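Local atomic coordinates of DCN1-like protein 3 (Homo sapiens, PDB entry 4GBA), a protein that promotes cullin neddylation, helping to transfer NEDD8 from N-terminally acetylated NEDD8-conjugating E2 enzymes to cullin-RBX complexes. Residues Arg19-Leu24 with Phe59-Phe64; Leu47-Gln52 with Lys97-Phe102; Arg157-Met162 with Ala182-Phe187. All blocks are in the same frame, centred on the assembly; numbering follows the deposited sequence.

Contact 1 of 3, residues Arg19-Leu24 with Phe59-Phe64; sequences REDAIL and FTRKEF
Ile23 and Phe59 form an antiparallel hydrogen-bonded pair, with Ala22 and Thr60 the non-hydrogen-bonded pair beside it. Ile23 N donates to Phe59 O at 2.8 Å in a nearly straight bond. Phe59 N returns the bond to Ile23 O at 3.0 Å, in the carbonyl plane and on a lone pair. A third bond, from Arg61 N to Asp21 O, is long and weak.

The side chains of Ile23 and Phe59 lie on one face of this short sheet, their CB atoms 4.2 Å apart. Ile23 CD1 sits near the plane of the Phe59 ring, at its edge. The same methyl makes an off-centre CH-pi contact with the Phe64 ring, 4.1 Å from the centroid. Phe12 of helix 7-13 also packs on Ile23 and Phe64. Ala22 CB lies over the backbone of Thr60 on the other face.

Asp21 turns its carboxylate toward the extended Arg61 chain, its CG anti to the backbone N (chi1 -163°). OD1 forms a salt bridge to Arg61 NH1 at 3.5 Å, and OD2 lies 3.2 Å from Arg61 CD. The carboxylate and guanidinium planes are 24° apart. Arg61 NH2 also pairs with Glu9, so the guanidinium serves two acids. An alanine at Arg61 would probably leave Asp21 and Glu9 without their shared positive mate.

Thr60 and Glu63 form a capping box at the start of helix 61-71. Glu63 N donates to Thr60 OG1 at 3.2 Å, and Thr60 N donates to Glu63 OE1 from above the carboxylate plane. Two short antiparallel strands, each leading into a helix, pair here much as the loops of paired EF-hands do, a resemblance inferred from the geometry.

Contact 2 of 3, residues Leu47-Gln52 with Lys97-Phe102; sequences LAWKFQ and KDLYRF
Trp49 and Asp98 each hold CG anti to the backbone N (chi1 170° and -175°), which carries each CG toward the other helix. The same choice at Phe102 carries its CG toward helix 42-50.

Trp49 NE1 donates to Asp98 OD2 at 2.8 Å, and the bond is nearly straight. The acceptor lies close to the indole plane, and the N-H meets OD2 on its anti side. The ring and carboxylate planes are 47° apart.

Leu99 packs against one face of the indole. Its CA makes a CH-pi contact 3.8 Å from the centroid of the five-membered ring. Its CB lies over the centre of the indole, and CD1 reaches Trp49 CG at 3.7 Å. Lys50 CD lies on the opposite face, toward the rim.

Phe102 presents a ring face to the backbone of helix 42-50. Trp49 CA makes a CH-pi contact 3.7 Å from its centroid. Phe102 CZ approaches Ala48 CB at 4.0 Å. The Trp49 and Phe102 rings themselves meet obliquely. Phe106, one turn further along helix 93-107, continues the packing on Ala48 and Phe102.

The contact joins helix 42-50 to helix 93-107 within the DCUN1 domain. Its interface is mostly apolar, with one directional polar bond. That bond satisfies the indole N-H of a buried tryptophan and would be expected to help fix the rotation of its ring. The donor is neutral, so the bond is not a salt bridge; the N-H dipole may nevertheless help stabilise negative charge on Asp98.

Contact 3 of 3, residues Arg157-Met162 with Ala182-Phe187; sequences RDTWNM and AWPSLF
Thr159 and Met162 meet Pro184 and Phe187 by van der Waals packing, with no hydrogen bond between the two segments. Phe187 is the buried part of the contact. Thr159 CG2 touches Phe187 CE1 at 3.7 Å. The carbonyl O atoms of Thr159 and Met162 both lie at the edge of the Phe187 ring, near its plane; the first is 3.6 Å from CZ. Pro184 CD covers one face of that ring toward its rim, 3.4 Å above the plane. Pro184 CB reaches Thr159 OG1 at 3.9 Å, while the hydroxyl itself is hydrogen-bonded to Ser156.

The contact lies in the cullin-binding family region of the DCUN1 (PONY) domain, where helix 157-169 meets the loop into helix 185-199. That family is grouped with the EF-hands, so an EF-hand-like origin is probable. Trp141 of helix 138-147 packs on Leu186 and Phe187.

The other side faces solvent. Met162 and Trp183 are only partly exposed there, and they still touch. Met162 SD lies 3.9 Å from Pro184 CD. Met162 bends at chi3 (62°), which sets CE against Trp183 CE3 at 3.7 Å. Ala182, next to Trp183, is exposed at the surface.

Contacts 1 and 2 have centres about 18 Å apart and touch chiefly through Phe51. Phe51 CD2 lies 3.9 Å from Phe59 CZ, and Phe51 O lies 3.4 Å from Glu63 CB. Both contacts border the bound acetylated E2 peptide: Phe59 of contact 1 and Ala48 of contact 2 pack on a modified side chain. Contact 2 also meets contact 3, where Tyr100 OH lies 2.7 Å from Trp160 O, a probable hydrogen bond. Their centres are about 20 Å apart. Contacts 1 and 3 lie on opposite sides of the chain's centre, with nearest atoms about 15 Å apart. Helix 93-107 thus connects the peptide-binding half to the region of contact 3.

Contact 1 of 3, residues Arg19-Leu24 with Phe59-Phe64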
loop_
_atom_site.group_PDB
_atom_site.type_symbol
_atom_site.label_atom_id
_atom_site.label_comp_id
_atom_site.label_asym_id
_atom_site.label_seq_id
_atom_site.Cartn_x
_atom_site.Cartn_y
_atom_site.Cartn_z
ATOM N N ARG A 19 0.972 15.139 22.891
ATOM C CA ARG A 19 1.575 16.414 22.523
ATOM C C ARG A 19 1.076 16.926 21.166
ATOM O O ARG A 19 0.531 18.023 21.077
ATOM C CB ARG A 19 3.104 16.306 22.534
ATOM N N GLU A 20 1.258 16.139 20.111
ATOM C CA GLU A 20 0.796 16.544 18.788
ATOM C C GLU A 20 -0.722 16.441 18.645
ATOM O O GLU A 20 -1.366 15.703 19.372
ATOM C CB GLU A 20 1.469 15.709 17.706
ATOM C CG GLU A 20 2.855 16.184 17.329
ATOM C CD GLU A 20 3.463 15.350 16.216
ATOM O OE1 GLU A 20 4.475 14.658 16.482
ATOM O OE2 GLU A 20 2.928 15.386 15.078
ATOM N N ASP A 21 -1.284 17.190 17.700
ATOM C CA ASP A 21 -2.706 17.105 17.384
ATOM C C ASP A 21 -2.891 16.069 16.284
ATOM O O ASP A 21 -3.247 16.403 15.153
ATOM C CB ASP A 21 -3.239 18.465 16.931
ATOM C CG ASP A 21 -4.757 18.554 16.988
ATOM O OD1 ASP A 21 -5.385 17.820 17.785
ATOM O OD2 ASP A 21 -5.321 19.383 16.241
ATOM N N ALA A 22 -2.637 14.812 16.632
ATOM C CA ALA A 22 -2.597 13.737 15.655
ATOM C C ALA A 22 -2.555 12.380 16.334
ATOM O O ALA A 22 -2.203 12.258 17.506
ATOM C CB ALA A 22 -1.374 13.899 14.732
ATOM N N ILE A 23 -2.917 11.355 15.578
ATOM C CA ILE A 23 -2.696 9.998 16.008
ATOM C C ILE A 23 -1.330 9.558 15.500
ATOM O O ILE A 23 -1.066 9.585 14.292
ATOM C CB ILE A 23 -3.807 9.078 15.492
ATOM C CG1 ILE A 23 -5.168 9.598 15.991
ATOM C CG2 ILE A 23 -3.537 7.623 15.907
ATOM C CD1 ILE A 23 -6.372 8.704 15.684
ATOM N N LEU A 24 -0.448 9.190 16.428
ATOM C CA LEU A 24 0.854 8.641 16.065
ATOM C C LEU A 24 0.828 7.117 16.195
ATOM O O LEU A 24 -0.251 6.513 16.140
ATOM C CB LEU A 24 1.964 9.281 16.901
ATOM C CG LEU A 24 1.931 10.817 16.850
ATOM C CD1 LEU A 24 3.025 11.441 17.699
ATOM C CD2 LEU A 24 2.016 11.333 15.418
ATOM N N PHE A 59 -2.400 9.652 11.555
ATOM C CA PHE A 59 -3.580 10.354 11.050
ATOM C C PHE A 59 -3.608 11.700 11.748
ATOM O O PHE A 59 -3.785 11.751 12.963
ATOM C CB PHE A 59 -4.879 9.640 11.426
ATOM C CG PHE A 59 -5.049 8.278 10.816
ATOM C CD1 PHE A 59 -4.641 8.020 9.521
ATOM C CD2 PHE A 59 -5.642 7.247 11.551
ATOM C CE1 PHE A 59 -4.821 6.767 8.953
ATOM C CE2 PHE A 59 -5.821 5.987 10.995
ATOM C CZ PHE A 59 -5.409 5.750 9.687
ATOM N N THR A 60 -3.436 12.792 11.011
ATOM C CA THR A 60 -3.622 14.113 11.616
ATOM C C THR A 60 -5.090 14.285 11.997
ATOM O O THR A 60 -5.968 13.597 11.463
ATOM C CB THR A 60 -3.235 15.256 10.649
ATOM O OG1 THR A 60 -4.160 15.284 9.558
ATOM C CG2 THR A 60 -1.818 15.062 10.114
ATOM N N ARG A 61 -5.363 15.205 12.913
ATOM C CA ARG A 61 -6.745 15.532 13.246
ATOM C C ARG A 61 -7.637 15.688 12.006
ATOM O O ARG A 61 -8.724 15.124 11.959
ATOM C CB ARG A 61 -6.808 16.793 14.100
ATOM C CG ARG A 61 -8.220 17.295 14.315
ATOM C CD ARG A 61 -8.271 18.480 15.264
ATOM N NE ARG A 61 -9.579 18.573 15.903
ATOM C CZ ARG A 61 -9.849 18.117 17.125
ATOM N NH1 ARG A 61 -8.895 17.554 17.865
ATOM N NH2 ARG A 61 -11.075 18.239 17.615
ATOM N N LYS A 62 -7.180 16.439 11.002
ATOM C CA LYS A 62 -7.973 16.669 9.800
ATOM C C LYS A 62 -8.232 15.416 8.965
ATOM O O LYS A 62 -9.329 15.230 8.426
ATOM C CB LYS A 62 -7.333 17.736 8.905
ATOM C CG LYS A 62 -8.239 18.140 7.740
ATOM C CD LYS A 62 -7.554 19.076 6.763
ATOM C CE LYS A 62 -8.427 19.309 5.537
ATOM N NZ LYS A 62 -9.760 19.891 5.907
ATOM N N GLU A 63 -7.212 14.576 8.826
ATOM C CA GLU A 63 -7.350 13.316 8.091
ATOM C C GLU A 63 -8.385 12.426 8.776
ATOM O O GLU A 63 -9.276 11.864 8.137
ATOM C CB GLU A 63 -5.994 12.593 7.991
ATOM C CG GLU A 63 -4.994 13.287 7.059
ATOM C CD GLU A 63 -3.527 12.901 7.315
ATOM O OE1 GLU A 63 -3.233 12.092 8.230
ATOM O OE2 GLU A 63 -2.652 13.418 6.587
ATOM N N PHE A 64 -8.264 12.317 10.091
ATOM C CA PHE A 64 -9.145 11.466 10.856
ATOM C C PHE A 64 -10.596 11.970 10.755
ATOM O O PHE A 64 -11.518 11.207 10.437
ATOM C CB PHE A 64 -8.669 11.375 12.309
ATOM C CG PHE A 64 -9.353 10.303 13.092
ATOM C CD1 PHE A 64 -8.921 8.986 13.013
ATOM C CD2 PHE A 64 -10.453 10.603 13.894
ATOM C CE1 PHE A 64 -9.564 7.981 13.735
ATOM C CE2 PHE A 64 -11.097 9.607 14.618
ATOM C CZ PHE A 64 -10.643 8.292 14.538
#

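Contact 2 of 3, residues Leu47-Gln52 with Lys97-Phe102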
loop_
_atom_site.group_PDB
_atom_site.type_symbol
_atom_site.label_atom_id
_atom_site.label_comp_id
_atom_site.label_asym_id
_atom_site.label_seq_id
_atom_site.Cartn_x
_atom_site.Cartn_y
_atom_site.Cartn_z
ATOM N N LEU A 47 -8.354 2.071 4.812
ATOM C CA LEU A 47 -8.640 3.148 5.753
ATOM C C LEU A 47 -7.723 4.339 5.522
ATOM O O LEU A 47 -8.198 5.461 5.376
ATOM C CB LEU A 47 -8.484 2.642 7.189
ATOM C CG LEU A 47 -9.499 3.035 8.258
ATOM C CD1 LEU A 47 -10.945 3.018 7.713
ATOM C CD2 LEU A 47 -9.354 2.118 9.495
ATOM N N ALA A 48 -6.410 4.099 5.495
ATOM C CA ALA A 48 -5.434 5.155 5.250
ATOM C C ALA A 48 -5.725 5.849 3.913
ATOM O O ALA A 48 -5.616 7.068 3.795
ATOM C CB ALA A 48 -3.996 4.586 5.264
ATOM N N TRP A 49 -6.085 5.055 2.908
ATOM C CA TRP A 49 -6.485 5.578 1.612
ATOM C C TRP A 49 -7.687 6.537 1.755
ATOM O O TRP A 49 -7.596 7.710 1.394
ATOM C CB TRP A 49 -6.783 4.409 0.660
ATOM C CG TRP A 49 -7.447 4.791 -0.662
ATOM C CD1 TRP A 49 -7.019 5.726 -1.560
ATOM C CD2 TRP A 49 -8.632 4.202 -1.230
ATOM N NE1 TRP A 49 -7.858 5.760 -2.651
ATOM C CE2 TRP A 49 -8.857 4.840 -2.473
ATOM C CE3 TRP A 49 -9.523 3.203 -0.806
ATOM C CZ2 TRP A 49 -9.945 4.515 -3.298
ATOM C CZ3 TRP A 49 -10.604 2.877 -1.625
ATOM C CH2 TRP A 49 -10.805 3.535 -2.859
ATOM N N LYS A 50 -8.791 6.032 2.308
ATOM C CA LYS A 50 -9.985 6.838 2.610
ATOM C C LYS A 50 -9.699 8.107 3.435
ATOM O O LYS A 50 -10.318 9.147 3.212
ATOM C CB LYS A 50 -11.025 5.980 3.332
ATOM C CG LYS A 50 -12.272 5.776 2.554
ATOM C CD LYS A 50 -11.973 5.248 1.185
ATOM C CE LYS A 50 -13.242 5.235 0.347
ATOM N NZ LYS A 50 -13.895 6.554 0.428
ATOM N N PHE A 51 -8.771 8.020 4.394
ATOM C CA PHE A 51 -8.425 9.182 5.219
ATOM C C PHE A 51 -7.388 10.058 4.530
ATOM O O PHE A 51 -7.010 11.112 5.048
ATOM C CB PHE A 51 -7.888 8.754 6.590
ATOM C CG PHE A 51 -8.913 8.082 7.473
ATOM C CD1 PHE A 51 -10.187 7.798 7.001
ATOM C CD2 PHE A 51 -8.600 7.747 8.775
ATOM C CE1 PHE A 51 -11.125 7.182 7.808
ATOM C CE2 PHE A 51 -9.531 7.136 9.593
ATOM C CZ PHE A 51 -10.800 6.856 9.107
ATOM N N GLN A 52 -6.908 9.599 3.374
ATOM C CA GLN A 52 -5.888 10.327 2.614
ATOM C C GLN A 52 -4.667 10.675 3.471
ATOM O O GLN A 52 -4.242 11.836 3.504
ATOM C CB GLN A 52 -6.473 11.626 2.048
ATOM C CG GLN A 52 -7.756 11.466 1.258
ATOM C CD GLN A 52 -8.108 12.737 0.508
ATOM O OE1 GLN A 52 -9.024 13.471 0.890
ATOM N NE2 GLN A 52 -7.361 13.017 -0.554
ATOM N N LYS A 97 -7.233 2.175 -9.292
ATOM C CA LYS A 97 -6.130 2.965 -9.831
ATOM C C LYS A 97 -5.757 4.052 -8.846
ATOM O O LYS A 97 -4.579 4.339 -8.656
ATOM C CB LYS A 97 -6.482 3.577 -11.198
ATOM C CG LYS A 97 -6.297 2.606 -12.360
ATOM C CD LYS A 97 -7.036 3.051 -13.620
ATOM C CE LYS A 97 -6.256 4.095 -14.407
ATOM N NZ LYS A 97 -6.965 4.464 -15.670
ATOM N N ASP A 98 -6.765 4.652 -8.218
ATOM C CA ASP A 98 -6.512 5.722 -7.257
ATOM C C ASP A 98 -5.839 5.186 -5.989
ATOM O O ASP A 98 -4.893 5.787 -5.482
ATOM C CB ASP A 98 -7.797 6.483 -6.908
ATOM C CG ASP A 98 -7.535 7.680 -5.997
ATOM O OD1 ASP A 98 -7.094 8.736 -6.509
ATOM O OD2 ASP A 98 -7.762 7.572 -4.769
ATOM N N LEU A 99 -6.337 4.059 -5.488
ATOM C CA LEU A 99 -5.761 3.414 -4.326
ATOM C C LEU A 99 -4.309 3.026 -4.605
ATOM O O LEU A 99 -3.419 3.228 -3.764
ATOM C CB LEU A 99 -6.576 2.173 -3.962
ATOM C CG LEU A 99 -5.850 1.172 -3.067
ATOM C CD1 LEU A 99 -5.685 1.730 -1.661
ATOM C CD2 LEU A 99 -6.597 -0.141 -3.063
ATOM N N TYR A 100 -4.086 2.474 -5.799
ATOM C CA TYR A 100 -2.747 2.139 -6.288
ATOM C C TYR A 100 -1.776 3.339 -6.339
ATOM O O TYR A 100 -0.615 3.212 -5.929
ATOM C CB TYR A 100 -2.832 1.436 -7.649
ATOM C CG TYR A 100 -1.510 0.866 -8.127
ATOM C CD1 TYR A 100 -1.075 -0.386 -7.699
ATOM C CD2 TYR A 100 -0.697 1.576 -9.006
ATOM C CE1 TYR A 100 0.134 -0.915 -8.124
ATOM C CE2 TYR A 100 0.527 1.052 -9.444
ATOM C CZ TYR A 100 0.933 -0.192 -8.999
ATOM O OH TYR A 100 2.140 -0.715 -9.423
ATOM N N ARG A 101 -2.232 4.495 -6.823
ATOM C CA ARG A 101 -1.379 5.687 -6.828
ATOM C C ARG A 101 -1.087 6.183 -5.408
ATOM O O ARG A 101 0.047 6.563 -5.101
ATOM C CB ARG A 101 -1.982 6.820 -7.675
ATOM C CG ARG A 101 -2.493 6.368 -9.044
ATOM C CD ARG A 101 -3.047 7.537 -9.903
ATOM N NE ARG A 101 -2.151 7.830 -11.026
ATOM C CZ ARG A 101 -2.536 8.266 -12.227
ATOM N NH1 ARG A 101 -3.826 8.473 -12.489
ATOM N NH2 ARG A 101 -1.616 8.486 -13.171
ATOM N N PHE A 102 -2.122 6.199 -4.559
ATOM C CA PHE A 102 -2.006 6.556 -3.143
ATOM C C PHE A 102 -1.006 5.648 -2.408
ATOM O O PHE A 102 -0.263 6.107 -1.545
ATOM C CB PHE A 102 -3.378 6.476 -2.426
ATOM C CG PHE A 102 -3.269 6.488 -0.917
ATOM C CD1 PHE A 102 -3.177 7.689 -0.220
ATOM C CD2 PHE A 102 -3.207 5.296 -0.198
ATOM C CE1 PHE A 102 -3.052 7.704 1.160
ATOM C CE2 PHE A 102 -3.079 5.309 1.183
ATOM C CZ PHE A 102 -3.002 6.518 1.860
#

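Contact 3 of 3, residues Arg157-Met162 with Ala182-Phe187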
loop_
_atom_site.group_PDB
_atom_site.type_symbol
_atom_site.label_atom_id
_atom_site.label_comp_id
_atom_site.label_asym_id
_atom_site.label_seq_id
_atom_site.Cartn_x
_atom_site.Cartn_y
_atom_site.Cartn_z
ATOM N N ARG A 157 8.825 6.326 -8.606
ATOM C CA ARG A 157 7.411 6.601 -8.848
ATOM C C ARG A 157 6.933 6.129 -10.215
ATOM O O ARG A 157 5.784 5.735 -10.368
ATOM C CB ARG A 157 7.127 8.095 -8.705
ATOM C CG ARG A 157 5.643 8.430 -8.727
ATOM C CD ARG A 157 5.416 9.920 -8.545
ATOM N NE ARG A 157 6.075 10.430 -7.343
ATOM C CZ ARG A 157 5.461 10.620 -6.178
ATOM N NH1 ARG A 157 4.163 10.348 -6.055
ATOM N NH2 ARG A 157 6.147 11.086 -5.138
ATOM N N ASP A 158 7.812 6.176 -11.210
ATOM C CA ASP A 158 7.442 5.799 -12.572
ATOM C C ASP A 158 7.455 4.296 -12.751
ATOM O O ASP A 158 6.622 3.744 -13.466
ATOM C CB ASP A 158 8.364 6.483 -13.584
ATOM C CG ASP A 158 8.137 7.978 -13.638
ATOM O OD1 ASP A 158 6.958 8.389 -13.756
ATOM O OD2 ASP A 158 9.128 8.737 -13.529
ATOM N N THR A 159 8.397 3.633 -12.086
ATOM C CA THR A 159 8.438 2.168 -12.074
ATOM C C THR A 159 7.194 1.601 -11.380
ATOM O O THR A 159 6.568 0.664 -11.875
ATOM C CB THR A 159 9.707 1.637 -11.366
ATOM O OG1 THR A 159 10.877 2.247 -11.937
ATOM C CG2 THR A 159 9.787 0.125 -11.473
ATOM N N TRP A 160 6.849 2.171 -10.231
ATOM C CA TRP A 160 5.621 1.796 -9.537
ATOM C C TRP A 160 4.410 2.058 -10.451
ATOM O O TRP A 160 3.589 1.169 -10.677
ATOM C CB TRP A 160 5.503 2.576 -8.223
ATOM C CG TRP A 160 4.234 2.313 -7.453
ATOM C CD1 TRP A 160 3.034 2.976 -7.584
ATOM C CD2 TRP A 160 4.038 1.332 -6.424
ATOM N NE1 TRP A 160 2.109 2.457 -6.711
ATOM C CE2 TRP A 160 2.695 1.446 -5.986
ATOM C CE3 TRP A 160 4.866 0.373 -5.823
ATOM C CZ2 TRP A 160 2.157 0.629 -4.980
ATOM C CZ3 TRP A 160 4.325 -0.444 -4.814
ATOM C CH2 TRP A 160 2.986 -0.306 -4.410
ATOM N N ASN A 161 4.336 3.276 -10.995
ATOM C CA ASN A 161 3.248 3.708 -11.883
ATOM C C ASN A 161 3.044 2.764 -13.065
ATOM O O ASN A 161 1.921 2.360 -13.350
ATOM C CB ASN A 161 3.493 5.150 -12.373
ATOM C CG ASN A 161 2.504 5.598 -13.466
ATOM O OD1 ASN A 161 2.809 5.551 -14.669
ATOM N ND2 ASN A 161 1.324 6.066 -13.047
ATOM N N MET A 162 4.132 2.404 -13.745
ATOM C CA MET A 162 4.024 1.609 -14.967
ATOM C C MET A 162 3.863 0.117 -14.719
ATOM O O MET A 162 3.432 -0.613 -15.617
ATOM C CB MET A 162 5.210 1.866 -15.882
ATOM C CG MET A 162 5.363 3.328 -16.255
ATOM S SD MET A 162 6.563 3.532 -17.583
ATOM C CE MET A 162 5.802 2.601 -18.917
ATOM N N ALA A 182 9.554 0.789 -24.214
ATOM C CA ALA A 182 10.074 1.711 -23.198
ATOM C C ALA A 182 9.516 1.432 -21.784
ATOM O O ALA A 182 8.983 2.340 -21.122
ATOM C CB ALA A 182 9.822 3.169 -23.601
ATOM N N TRP A 183 9.634 0.180 -21.335
ATOM C CA TRP A 183 9.323 -0.184 -19.956
ATOM C C TRP A 183 10.507 0.228 -19.085
ATOM O O TRP A 183 11.629 0.285 -19.581
ATOM C CB TRP A 183 9.106 -1.704 -19.835
ATOM C CG TRP A 183 7.832 -2.268 -20.468
ATOM C CD1 TRP A 183 7.755 -3.195 -21.474
ATOM C CD2 TRP A 183 6.465 -1.952 -20.110
ATOM N NE1 TRP A 183 6.431 -3.468 -21.771
ATOM C CE2 TRP A 183 5.624 -2.720 -20.953
ATOM C CE3 TRP A 183 5.876 -1.093 -19.167
ATOM C CZ2 TRP A 183 4.227 -2.655 -20.878
ATOM C CZ3 TRP A 183 4.490 -1.034 -19.090
ATOM C CH2 TRP A 183 3.679 -1.811 -19.943
ATOM N N PRO A 184 10.277 0.521 -17.787
ATOM C CA PRO A 184 11.479 0.736 -16.973
ATOM C C PRO A 184 12.367 -0.488 -17.120
ATOM O O PRO A 184 11.847 -1.590 -17.266
ATOM C CB PRO A 184 10.925 0.859 -15.553
ATOM C CG PRO A 184 9.511 1.328 -15.748
ATOM C CD PRO A 184 9.045 0.633 -16.988
ATOM N N SER A 185 13.681 -0.295 -17.127
ATOM C CA SER A 185 14.603 -1.382 -17.454
ATOM C C SER A 185 14.525 -2.523 -16.450
ATOM O O SER A 185 14.795 -3.676 -16.789
ATOM C CB SER A 185 16.037 -0.857 -17.582
ATOM O OG SER A 185 16.457 -0.259 -16.371
ATOM N N LEU A 186 14.140 -2.207 -15.218
ATOM C CA LEU A 186 13.901 -3.253 -14.228
ATOM C C LEU A 186 12.939 -4.355 -14.721
ATOM O O LEU A 186 13.102 -5.529 -14.377
ATOM C CB LEU A 186 13.406 -2.665 -12.902
ATOM C CG LEU A 186 13.308 -3.685 -11.758
ATOM C CD1 LEU A 186 14.701 -4.251 -11.413
ATOM C CD2 LEU A 186 12.636 -3.104 -10.520
ATOM N N PHE A 187 11.938 -3.987 -15.518
ATOM C CA PHE A 187 11.010 -4.985 -16.040
ATOM C C PHE A 187 11.734 -5.991 -16.941
ATOM O O PHE A 187 11.431 -7.183 -16.912
ATOM C CB PHE A 187 9.828 -4.341 -16.779
ATOM C CG PHE A 187 8.954 -3.453 -15.907
ATOM C CD1 PHE A 187 9.203 -3.307 -14.555
ATOM C CD2 PHE A 187 7.876 -2.774 -16.456
ATOM C CE1 PHE A 187 8.402 -2.485 -13.764
ATOM C CE2 PHE A 187 7.074 -1.953 -15.674
ATOM C CZ PHE A 187 7.344 -1.807 -14.325
#